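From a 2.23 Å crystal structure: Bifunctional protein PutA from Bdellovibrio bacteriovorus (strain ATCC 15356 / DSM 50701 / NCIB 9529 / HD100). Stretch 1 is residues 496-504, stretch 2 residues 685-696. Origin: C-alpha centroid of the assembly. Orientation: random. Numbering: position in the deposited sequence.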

ATOM      1  N   ASN B 496      23.171  37.178  -7.092  1.00 27.51           N
ATOM      2  CA  ASN B 496      23.840  36.526  -8.210  1.00 29.54           C
ATOM      3  C   ASN B 496      23.751  35.016  -8.033  1.00 29.22           C
ATOM      4  O   ASN B 496      24.272  34.473  -7.057  1.00 33.12           O
ATOM      5  CB  ASN B 496      25.294  36.976  -8.298  1.00 29.22           C
ATOM      6  CG  ASN B 496      25.414  38.436  -8.635  1.00 34.66           C
ATOM      7  OD1 ASN B 496      25.203  38.829  -9.781  1.00 40.88           O
ATOM      8  ND2 ASN B 496      25.729  39.261  -7.633  1.00 33.20           N
ATOM      9  N   VAL B 497      23.087  34.342  -8.969  1.00 26.91           N
ATOM     10  CA  VAL B 497      22.826  32.912  -8.871  1.00 23.37           C
ATOM     11  C   VAL B 497      23.687  32.192  -9.895  1.00 24.19           C
ATOM     12  O   VAL B 497      23.676  32.534 -11.083  1.00 24.88           O
ATOM     13  CB  VAL B 497      21.335  32.590  -9.060  1.00 21.16           C
ATOM     14  CG1 VAL B 497      21.132  31.082  -9.141  1.00 19.66           C
ATOM     15  CG2 VAL B 497      20.514  33.165  -7.888  1.00 24.56           C
ATOM     16  N   ASN B 498      24.419  31.191  -9.432  1.00 23.69           N
ATOM     17  CA  ASN B 498      25.279  30.392 -10.286  1.00 25.83           C
ATOM     18  C   ASN B 498      24.662  29.028 -10.524  1.00 22.82           C
ATOM     19  O   ASN B 498      23.842  28.545  -9.739  1.00 22.91           O
ATOM     20  CB  ASN B 498      26.669  30.226  -9.667  1.00 24.26           C
ATOM     21  CG  ASN B 498      27.466  31.497  -9.710  1.00 29.78           C
ATOM     22  OD1 ASN B 498      27.406  32.238 -10.698  1.00 24.46           O
ATOM     23  ND2 ASN B 498      28.235  31.761  -8.650  1.00 30.63           N
ATOM     24  N   ILE B 499      25.062  28.421 -11.641  1.00 25.42           N
ATOM     25  CA  ILE B 499      24.824  27.005 -11.868  1.00 22.39           C
ATOM     26  C   ILE B 499      25.653  26.199 -10.875  1.00 27.32           C
ATOM     27  O   ILE B 499      26.784  26.579 -10.540  1.00 26.40           O
ATOM     28  CB  ILE B 499      25.198  26.654 -13.318  1.00 25.54           C
ATOM     29  CG1 ILE B 499      24.463  27.567 -14.288  1.00 21.49           C
ATOM     30  CG2 ILE B 499      24.891  25.205 -13.622  1.00 31.97           C
ATOM     31  CD1 ILE B 499      25.268  27.846 -15.553  1.00 30.16           C
ATOM     32  N   VAL B 500      25.111  25.076 -10.396  1.00 22.69           N
ATOM     33  CA  VAL B 500      25.840  24.226  -9.454  1.00 22.96           C
ATOM     34  C   VAL B 500      25.805  22.786  -9.941  1.00 23.05           C
ATOM     35  O   VAL B 500      24.754  22.141  -9.899  1.00 24.05           O
ATOM     36  CB  VAL B 500      25.286  24.313  -8.030  1.00 23.35           C
ATOM     37  CG1 VAL B 500      26.168  23.492  -7.116  1.00 26.09           C
ATOM     38  CG2 VAL B 500      25.246  25.759  -7.578  1.00 19.81           C
ATOM     39  N   ILE B 501      26.961  22.266 -10.344  1.00 20.85           N
ATOM     40  CA  ILE B 501      27.094  20.891 -10.811  1.00 24.43           C
ATOM     41  C   ILE B 501      28.216  20.215 -10.031  1.00 22.11           C
ATOM     42  O   ILE B 501      29.329  20.746  -9.958  1.00 25.25           O
ATOM     43  CB  ILE B 501      27.376  20.844 -12.328  1.00 21.84           C
ATOM     44  CG1 ILE B 501      26.233  21.508 -13.096  1.00 21.23           C
ATOM     45  CG2 ILE B 501      27.615  19.418 -12.802  1.00 18.84           C
ATOM     46  CD1 ILE B 501      26.491  21.621 -14.601  1.00 21.21           C
ATOM     47  N   ASN B 502      27.939  19.025  -9.493  1.00 20.23           N
ATOM     48  CA  ASN B 502      28.907  18.322  -8.646  1.00 30.79           C
ATOM     49  C   ASN B 502      29.369  19.221  -7.500  1.00 29.51           C
ATOM     50  O   ASN B 502      30.548  19.264  -7.162  1.00 32.22           O
ATOM     51  CB  ASN B 502      30.118  17.824  -9.453  1.00 25.08           C
ATOM     52  CG  ASN B 502      29.974  16.385  -9.921  1.00 29.60           C
ATOM     53  OD1 ASN B 502      29.271  15.577  -9.311  1.00 33.01           O
ATOM     54  ND2 ASN B 502      30.659  16.054 -10.995  1.00 24.84           N
ATOM     55  N   ASN B 503      28.435  19.973  -6.925  1.00 27.56           N
ATOM     56  CA  ASN B 503      28.679  20.888  -5.807  1.00 25.88           C
ATOM     57  C   ASN B 503      29.706  21.974  -6.133  1.00 30.51           C
ATOM     58  O   ASN B 503      30.289  22.570  -5.219  1.00 34.17           O
ATOM     59  CB  ASN B 503      29.091  20.136  -4.527  1.00 27.21           C
ATOM     60  CG  ASN B 503      27.919  19.381  -3.886  1.00 33.52           C
ATOM     61  OD1 ASN B 503      26.765  19.607  -4.249  1.00 32.63           O
ATOM     62  ND2 ASN B 503      28.213  18.499  -2.914  1.00 31.06           N
ATOM     63  N   LYS B 504      29.935  22.260  -7.414  1.00 24.01           N
ATOM     64  CA  LYS B 504      30.814  23.347  -7.839  1.00 32.04           C
ATOM     65  C   LYS B 504      30.009  24.397  -8.600  1.00 31.73           C
ATOM     66  O   LYS B 504      29.193  24.060  -9.466  1.00 26.52           O
ATOM     67  CB  LYS B 504      31.975  22.824  -8.690  1.00 36.14           C
ATOM     68  CG  LYS B 504      32.933  21.921  -7.914  1.00 42.59           C
ATOM     69  CD  LYS B 504      33.820  21.118  -8.847  1.00 43.52           C
ATOM     70  N   GLY B 685      24.162  18.094   3.275  1.00 26.46           N
ATOM     71  CA  GLY B 685      25.221  17.142   3.047  1.00 23.96           C
ATOM     72  C   GLY B 685      25.004  16.140   1.919  1.00 29.17           C
ATOM     73  O   GLY B 685      25.641  15.080   1.935  1.00 26.20           O
ATOM     74  N   PHE B 686      24.140  16.436   0.955  1.00 22.32           N
ATOM     75  CA  PHE B 686      23.971  15.529  -0.167  1.00 23.56           C
ATOM     76  C   PHE B 686      25.278  15.453  -0.954  1.00 27.09           C
ATOM     77  O   PHE B 686      25.840  16.496  -1.306  1.00 27.99           O
ATOM     78  CB  PHE B 686      22.810  15.989  -1.054  1.00 22.18           C
ATOM     79  CG  PHE B 686      21.455  15.710  -0.455  1.00 20.62           C
ATOM     80  CD1 PHE B 686      20.904  16.579   0.469  1.00 14.98           C
ATOM     81  CD2 PHE B 686      20.732  14.583  -0.818  1.00 17.78           C
ATOM     82  CE1 PHE B 686      19.659  16.326   1.025  1.00 22.51           C
ATOM     83  CE2 PHE B 686      19.497  14.329  -0.268  1.00 14.35           C
ATOM     84  CZ  PHE B 686      18.958  15.200   0.663  1.00 20.06           C
ATOM     85  N   PRO B 687      25.783  14.254  -1.254  1.00 23.43           N
ATOM     86  CA  PRO B 687      27.069  14.135  -1.952  1.00 24.69           C
ATOM     87  C   PRO B 687      27.031  14.799  -3.320  1.00 28.04           C
ATOM     88  O   PRO B 687      25.976  14.939  -3.950  1.00 24.08           O
ATOM     89  CB  PRO B 687      27.262  12.613  -2.103  1.00 27.46           C
ATOM     90  CG  PRO B 687      26.354  11.991  -1.143  1.00 23.55           C
ATOM     91  CD  PRO B 687      25.173  12.942  -0.995  1.00 24.93           C
ATOM     92  N   GLN B 688      28.214  15.178  -3.791  1.00 16.95           N
ATOM     93  CA  GLN B 688      28.314  15.862  -5.069  1.00 26.47           C
ATOM     94  C   GLN B 688      27.665  15.033  -6.174  1.00 24.86           C
ATOM     95  O   GLN B 688      27.859  13.815  -6.265  1.00 23.74           O
ATOM     96  CB  GLN B 688      29.776  16.132  -5.409  1.00 23.35           C
ATOM     97  CG  GLN B 688      30.592  14.889  -5.585  1.00 33.29           C
ATOM     98  CD  GLN B 688      31.988  15.183  -6.086  1.00 48.23           C
ATOM     99  OE1 GLN B 688      32.639  16.122  -5.625  1.00 52.03           O
ATOM    100  NE2 GLN B 688      32.447  14.400  -7.055  1.00 55.17           N
ATOM    101  N   GLY B 689      26.885  15.708  -7.019  1.00 22.26           N
ATOM    102  CA  GLY B 689      26.259  15.086  -8.172  1.00 20.52           C
ATOM    103  C   GLY B 689      24.916  14.429  -7.909  1.00 25.04           C
ATOM    104  O   GLY B 689      24.195  14.140  -8.868  1.00 22.91           O
ATOM    105  N   VAL B 690      24.557  14.176  -6.643  1.00 16.05           N
ATOM    106  CA  VAL B 690      23.261  13.558  -6.362  1.00 15.63           C
ATOM    107  C   VAL B 690      22.134  14.486  -6.791  1.00 18.21           C
ATOM    108  O   VAL B 690      21.153  14.054  -7.406  1.00 17.96           O
ATOM    109  CB  VAL B 690      23.162  13.168  -4.873  1.00 18.88           C
ATOM    110  CG1 VAL B 690      21.750  12.655  -4.515  1.00 15.00           C
ATOM    111  CG2 VAL B 690      24.226  12.091  -4.534  1.00 19.92           C
ATOM    112  N   ILE B 691      22.287  15.784  -6.527  1.00 20.81           N
ATOM    113  CA  ILE B 691      21.338  16.804  -6.948  1.00 22.23           C
ATOM    114  C   ILE B 691      22.122  17.902  -7.658  1.00 26.01           C
ATOM    115  O   ILE B 691      23.124  18.389  -7.129  1.00 21.18           O
ATOM    116  CB  ILE B 691      20.546  17.356  -5.742  1.00 25.83           C
ATOM    117  CG1 ILE B 691      19.664  16.246  -5.156  1.00 25.10           C
ATOM    118  CG2 ILE B 691      19.680  18.534  -6.141  1.00 24.09           C
ATOM    119  CD1 ILE B 691      19.167  16.505  -3.757  1.00 25.66           C
ATOM    120  N   ASN B 692      21.706  18.255  -8.874  1.00 23.16           N
ATOM    121  CA  ASN B 692      22.386  19.284  -9.647  1.00 18.75           C
ATOM    122  C   ASN B 692      21.423  20.412  -9.990  1.00 23.47           C
ATOM    123  O   ASN B 692      20.247  20.176 -10.279  1.00 23.50           O
ATOM    124  CB  ASN B 692      23.007  18.704 -10.919  1.00 18.50           C
ATOM    125  CG  ASN B 692      23.961  17.561 -10.616  1.00 21.00           C
ATOM    126  OD1 ASN B 692      25.151  17.775 -10.382  1.00 19.04           O
ATOM    127  ND2 ASN B 692      23.422  16.342 -10.550  1.00 17.99           N
ATOM    128  N   PHE B 693      21.942  21.636  -9.957  1.00 18.97           N
ATOM    129  CA  PHE B 693      21.162  22.864 -10.064  1.00 18.00           C
ATOM    130  C   PHE B 693      21.440  23.505 -11.419  1.00 22.36           C
ATOM    131  O   PHE B 693      22.536  24.035 -11.649  1.00 23.88           O
ATOM    132  CB  PHE B 693      21.533  23.810  -8.935  1.00 17.14           C
ATOM    133  CG  PHE B 693      20.759  25.097  -8.934  1.00 21.07           C
ATOM    134  CD1 PHE B 693      19.393  25.104  -8.700  1.00 18.37           C
ATOM    135  CD2 PHE B 693      21.414  26.309  -9.095  1.00 20.54           C
ATOM    136  CE1 PHE B 693      18.690  26.301  -8.647  1.00 24.28           C
ATOM    137  CE2 PHE B 693      20.721  27.512  -9.050  1.00 17.91           C
ATOM    138  CZ  PHE B 693      19.361  27.512  -8.829  1.00 17.55           C
ATOM    139  N   LEU B 694      20.442  23.473 -12.304  1.00 24.59           N
ATOM    140  CA  LEU B 694      20.610  23.822 -13.715  1.00 22.78           C
ATOM    141  C   LEU B 694      19.622  24.913 -14.111  1.00 22.05           C
ATOM    142  O   LEU B 694      18.661  24.652 -14.849  1.00 19.51           O
ATOM    143  CB  LEU B 694      20.420  22.584 -14.598  1.00 19.71           C
ATOM    144  CG  LEU B 694      20.757  22.777 -16.086  1.00 24.07           C
ATOM    145  CD1 LEU B 694      22.261  22.886 -16.295  1.00 26.64           C
ATOM    146  CD2 LEU B 694      20.182  21.664 -16.929  1.00 21.13           C
ATOM    147  N   PRO B 695      19.846  26.151 -13.673  1.00 22.24           N
ATOM    148  CA  PRO B 695      18.985  27.252 -14.126  1.00 27.93           C
ATOM    149  C   PRO B 695      19.153  27.518 -15.621  1.00 28.38           C
ATOM    150  O   PRO B 695      20.198  27.234 -16.220  1.00 29.45           O
ATOM    151  CB  PRO B 695      19.464  28.442 -13.284  1.00 19.55           C
ATOM    152  CG  PRO B 695      20.873  28.108 -12.939  1.00 22.20           C
ATOM    153  CD  PRO B 695      20.925  26.623 -12.783  1.00 24.02           C
ATOM    154  N   GLY B 696      18.101  28.038 -16.235  1.00 23.95           N
ATOM    155  CA  GLY B 696      18.156  28.334 -17.653  1.00 25.02           C
ATOM    156  C   GLY B 696      16.773  28.354 -18.273  1.00 27.51           C
ATOM    157  O   GLY B 696      15.758  28.333 -17.577  1.00 22.76           O
TER
HETATM  158  O   HOH W   1      25.907  18.382  -6.883  1.00 25.39           O
HETATM  159  O   HOH W   2      24.749  18.779  -2.669  1.00 27.60           O

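Two short strands, 499-501 and 691-693, run antiparallel at 155° yet share a single bridge, and side chains and water carry the pairing on from there. V500 and F693 form the hydrogen-bonded pair: V500 N gives to F693 O at 3.0 Å, and F693 N gives to V500 O at 2.9 Å, both nearly straight; V500 CB and F693 CB also pack 3.9 Å apart.

One residue further along, a side chain takes over from the backbone. N692, with chi1 in the m well, brings its OD1 to N502 N at 3.2 Å, while its ND2 reaches back to G689 O at 2.9 Å. An amide suits this place because it accepts from the other stretch and donates to its own loop.

N502 and N503 occupy the middle of a type I' turn, both with positive phi, a conformation asparagine tolerates well. The N502 side chain lies against G689, its OD1 3.3 Å from G689 CA. Glycine is required there: an ideal CB would sit 2.6 Å from N502 OD1, and the backbone angles by themselves call for glycine. N503 extends the contact to the preceding loop through a weak hydrogen bond from ND2 to F686 O at 3.5 Å. Two waters lie within reach of its OD1. Water 1 is 3.0 Å from N503 OD1 and accepts from G689 N at 2.9 Å; water 2 lies 2.7 Å from N503 OD1 and 2.9 Å from F686 O.

At the other end the contact is apolar and buried. F693, chi1 t, has the most area covered by the other stretch, 85 Å²; its ring meets V497 edge-on, CE2 lying 3.6 Å from V497 CG1. I499 CG1 reaches P695 CG at 3.9 Å, where the compact proline ring offers a hydrophobic surface just beyond the strand. The rule is economical: one backbone pair, asparagines at the turn, hydrocarbon at the far end.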